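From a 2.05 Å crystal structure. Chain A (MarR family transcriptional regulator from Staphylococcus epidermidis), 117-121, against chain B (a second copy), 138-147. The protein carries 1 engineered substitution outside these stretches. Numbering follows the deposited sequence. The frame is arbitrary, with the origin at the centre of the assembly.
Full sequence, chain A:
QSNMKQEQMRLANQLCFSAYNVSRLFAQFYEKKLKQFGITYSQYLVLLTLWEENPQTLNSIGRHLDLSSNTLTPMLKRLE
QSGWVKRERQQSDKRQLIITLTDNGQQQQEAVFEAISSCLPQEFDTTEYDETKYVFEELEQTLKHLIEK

Chain A (117-121) SSCLP
Chain B 138-147: ELEQTLKHLI

A short turn can pack against a helix without a single hydrogen bond between them, as here, where the helix offers methyl groups to the turn. Chain B supplies a helix already under way at B:Glu138, and chain A a type I beta turn from A:Ser117 to A:Leu120, with phi/psi of -77/4 at A:Ser118 and -65/-26 at A:Cys119. A:Leu120 then extends (-108/151) into A:Pro121. About 270 Å² is buried, both sides summed. As chain B advances from B:Leu139 to B:Leu146, its partners run back from A:Leu120 and A:Pro121 to A:Ser118.

B:Glu138 makes no contact, but its carbonyl O accepts a bond from B:Thr142 N at 3.3 Å and a weak one from B:Thr142 OG1, also at 3.3 Å. B:Leu139 (chi1 m, chi2 t) leaves the helix sideways, yet its end reaches the turn: CD2 lies 3.9 Å from A:Leu120 CD2 and 4.3 Å from A:Pro121 CD, a methyl packed on apolar carbons. A:Leu120, likewise m and t, starts away from the helix and brings its end back. The CA atoms of B:Leu139 and A:Leu120 are 7.6 Å apart.

One turn on, B:Thr142 (chi1 m) points toward chain A. Its CG2 sits 4.0 Å from A:Pro121 CD, and its OG1 4.3 Å from A:Pro121 CG; the proline ring is C-gamma endo. The CA atoms of B:Thr142 and A:Pro121 are 7.1 Å apart.

B:Leu143 (m, t) is buried; its CD2 approaches A:Cys119 O to 3.3 Å, and B:Leu143 CA lies 6.8 Å from A:Cys119 CA. The A:Cys119 side chain (chi1 p) points away and is covalently bonded elsewhere in the structure.

B:Leu146 (m, t) points toward the turn: CD1 lies 3.2 Å from A:Ser118 O and 4.0 Å from A:Cys119 O. A:Ser118 (chi1 p) points sideways and meets the helix through its carbonyl. At B:Leu143 and B:Leu146, leucine methyls fit against turn carbonyls in van der Waals contact.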

ATOM      1  N   SER A 117      14.184  -0.941   9.999  1.00 28.35           N
ATOM      2  CA  SER A 117      14.737   0.410  10.002  1.00 31.02           C
ATOM      3  C   SER A 117      15.524   0.739   8.739  1.00 34.18           C
ATOM      4  O   SER A 117      15.770   1.920   8.470  1.00 34.10           O
ATOM      5  CB  SER A 117      15.630   0.608  11.226  1.00 30.22           C
ATOM      6  OG  SER A 117      16.812  -0.171  11.128  1.00 28.51           O
ATOM      7  N   SER A 118      15.930  -0.263   7.963  1.00 31.16           N
ATOM      8  CA  SER A 118      16.618  -0.004   6.704  1.00 31.25           C
ATOM      9  C   SER A 118      15.671   0.428   5.590  1.00 36.55           C
ATOM     10  O   SER A 118      16.121   0.615   4.456  1.00 31.87           O
ATOM     11  CB  SER A 118      17.400  -1.244   6.265  1.00 35.54           C
ATOM     12  OG  SER A 118      16.554  -2.375   6.168  1.00 43.86           O
ATOM     13  N   CYS A 119      14.380   0.599   5.884  1.00 34.14           N
ATOM     14  CA  CYS A 119      13.429   1.012   4.857  1.00 32.54           C
ATOM     15  C   CYS A 119      13.723   2.416   4.345  1.00 35.18           C
ATOM     16  O   CYS A 119      13.371   2.747   3.208  1.00 37.50           O
ATOM     17  CB  CYS A 119      12.005   0.923   5.406  1.00 28.25           C
ATOM     18  SG  CYS A 119      11.725   1.894   6.904  1.00 32.92           S
ATOM     19  N   LEU A 120      14.368   3.253   5.164  1.00 36.94           N
ATOM     20  CA  LEU A 120      14.781   4.591   4.777  1.00 37.05           C
ATOM     21  C   LEU A 120      16.296   4.656   4.612  1.00 46.65           C
ATOM     22  O   LEU A 120      17.026   3.985   5.350  1.00 44.14           O
ATOM     23  CB  LEU A 120      14.343   5.627   5.820  1.00 42.38           C
ATOM     24  CG  LEU A 120      12.841   5.769   6.070  1.00 40.23           C
ATOM     25  CD1 LEU A 120      12.566   6.950   6.989  1.00 36.47           C
ATOM     26  CD2 LEU A 120      12.089   5.923   4.755  1.00 40.31           C
ATOM     27  N   PRO A 121      16.803   5.521   3.748  1.00 53.34           N
ATOM     28  CA  PRO A 121      18.249   5.690   3.599  1.00 60.13           C
ATOM     29  C   PRO A 121      18.927   6.424   4.741  1.00 59.35           C
ATOM     30  O   PRO A 121      18.267   6.874   5.656  1.00 56.65           O
ATOM     31  CB  PRO A 121      18.380   6.517   2.316  1.00 55.62           C
ATOM     32  CG  PRO A 121      17.063   7.093   2.079  1.00 54.82           C
ATOM     33  CD  PRO A 121      16.087   6.108   2.618  1.00 53.29           C
TER
ATOM     34  N   GLU B 138      13.137   9.722  -5.033  1.00 71.71           N
ATOM     35  CA  GLU B 138      14.325   9.256  -4.327  1.00 74.57           C
ATOM     36  C   GLU B 138      14.024   8.011  -3.501  1.00 74.83           C
ATOM     37  O   GLU B 138      14.855   7.099  -3.417  1.00 70.96           O
ATOM     38  CB  GLU B 138      14.879  10.370  -3.438  1.00 77.59           C
ATOM     39  N   LEU B 139      12.840   7.955  -2.887  1.00 75.22           N
ATOM     40  CA  LEU B 139      12.453   6.764  -2.139  1.00 68.43           C
ATOM     41  C   LEU B 139      12.174   5.594  -3.074  1.00 65.77           C
ATOM     42  O   LEU B 139      12.466   4.440  -2.736  1.00 62.68           O
ATOM     43  CB  LEU B 139      11.229   7.061  -1.273  1.00 64.55           C
ATOM     44  CG  LEU B 139      11.454   7.932  -0.036  1.00 56.06           C
ATOM     45  CD1 LEU B 139      10.124   8.408   0.529  1.00 57.27           C
ATOM     46  CD2 LEU B 139      12.241   7.167   1.014  1.00 49.97           C
ATOM     47  N   GLU B 140      11.613   5.873  -4.253  1.00 65.61           N
ATOM     48  CA  GLU B 140      11.311   4.805  -5.201  1.00 67.48           C
ATOM     49  C   GLU B 140      12.574   4.098  -5.675  1.00 70.10           C
ATOM     50  O   GLU B 140      12.549   2.889  -5.932  1.00 69.16           O
ATOM     51  CB  GLU B 140      10.537   5.366  -6.394  1.00 65.40           C
ATOM     52  N   GLN B 141      13.670   4.845  -5.771  1.00 71.43           N
ATOM     53  CA  GLN B 141      14.944   4.288  -6.205  1.00 71.19           C
ATOM     54  C   GLN B 141      15.596   3.444  -5.113  1.00 64.88           C
ATOM     55  O   GLN B 141      16.110   2.359  -5.381  1.00 62.86           O
ATOM     56  CB  GLN B 141      15.894   5.405  -6.644  1.00 71.21           C
ATOM     57  CG  GLN B 141      15.450   6.141  -7.897  1.00 74.85           C
ATOM     58  N   THR B 142      15.562   3.953  -3.886  1.00 63.09           N
ATOM     59  CA  THR B 142      16.166   3.270  -2.749  1.00 63.19           C
ATOM     60  C   THR B 142      15.385   2.020  -2.351  1.00 61.57           C
ATOM     61  O   THR B 142      15.977   0.985  -2.044  1.00 56.45           O
ATOM     62  CB  THR B 142      16.278   4.201  -1.527  1.00 63.11           C
ATOM     63  OG1 THR B 142      17.155   5.292  -1.834  1.00 65.66           O
ATOM     64  CG2 THR B 142      16.823   3.441  -0.327  1.00 63.51           C
ATOM     65  N   LEU B 143      14.059   2.118  -2.353  1.00 57.54           N
ATOM     66  CA  LEU B 143      13.227   0.989  -1.953  1.00 53.50           C
ATOM     67  C   LEU B 143      13.335  -0.164  -2.943  1.00 56.17           C
ATOM     68  O   LEU B 143      13.392  -1.331  -2.540  1.00 52.98           O
ATOM     69  CB  LEU B 143      11.771   1.434  -1.803  1.00 50.44           C
ATOM     70  CG  LEU B 143      11.440   2.241  -0.544  1.00 46.31           C
ATOM     71  CD1 LEU B 143      10.007   2.759  -0.589  1.00 40.26           C
ATOM     72  CD2 LEU B 143      11.671   1.401   0.705  1.00 41.62           C
ATOM     73  N   LYS B 144      13.373   0.169  -4.228  1.00 58.74           N
ATOM     74  CA  LYS B 144      13.496  -0.832  -5.279  1.00 59.85           C
ATOM     75  C   LYS B 144      14.780  -1.640  -5.121  1.00 58.68           C
ATOM     76  O   LYS B 144      14.803  -2.840  -5.393  1.00 56.80           O
ATOM     77  CB  LYS B 144      13.459  -0.169  -6.659  1.00 62.03           C
ATOM     78  CG  LYS B 144      12.434  -0.768  -7.606  1.00 60.97           C
ATOM     79  N   HIS B 145      15.838  -0.969  -4.676  1.00 57.56           N
ATOM     80  CA  HIS B 145      17.125  -1.614  -4.461  1.00 61.87           C
ATOM     81  C   HIS B 145      17.052  -2.595  -3.298  1.00 60.19           C
ATOM     82  O   HIS B 145      17.628  -3.682  -3.357  1.00 56.05           O
ATOM     83  CB  HIS B 145      18.212  -0.569  -4.200  1.00 62.86           C
ATOM     84  CG  HIS B 145      19.596  -1.136  -4.151  1.00 71.51           C
ATOM     85  ND1 HIS B 145      19.899  -2.400  -4.611  1.00 75.77           N
ATOM     86  CD2 HIS B 145      20.759  -0.612  -3.697  1.00 71.49           C
ATOM     87  CE1 HIS B 145      21.189  -2.630  -4.443  1.00 76.70           C
ATOM     88  NE2 HIS B 145      21.734  -1.561  -3.890  1.00 79.15           N
ATOM     89  N   LEU B 146      16.328  -2.210  -2.253  1.00 57.39           N
ATOM     90  CA  LEU B 146      16.163  -3.054  -1.076  1.00 55.67           C
ATOM     91  C   LEU B 146      15.357  -4.309  -1.396  1.00 55.81           C
ATOM     92  O   LEU B 146      15.673  -5.398  -0.915  1.00 59.29           O
ATOM     93  CB  LEU B 146      15.492  -2.272   0.055  1.00 49.36           C
ATOM     94  CG  LEU B 146      16.245  -1.045   0.569  1.00 52.95           C
ATOM     95  CD1 LEU B 146      15.359  -0.217   1.488  1.00 48.49           C
ATOM     96  CD2 LEU B 146      17.523  -1.458   1.281  1.00 53.91           C
ATOM     97  N   ILE B 147      14.314  -4.156  -2.206  1.00 54.67           N
ATOM     98  CA  ILE B 147      13.464  -5.288  -2.565  1.00 57.65           C
ATOM     99  C   ILE B 147      14.215  -6.249  -3.480  1.00 60.77           C
ATOM    100  O   ILE B 147      14.192  -7.469  -3.281  1.00 62.50           O
ATOM    101  CB  ILE B 147      12.160  -4.792  -3.213  1.00 52.12           C
ATOM    102  CG1 ILE B 147      11.431  -3.833  -2.269  1.00 49.39           C
ATOM    103  CG2 ILE B 147      11.267  -5.967  -3.584  1.00 47.29           C
ATOM    104  CD1 ILE B 147      10.355  -3.003  -2.943  1.00 33.61           C
TER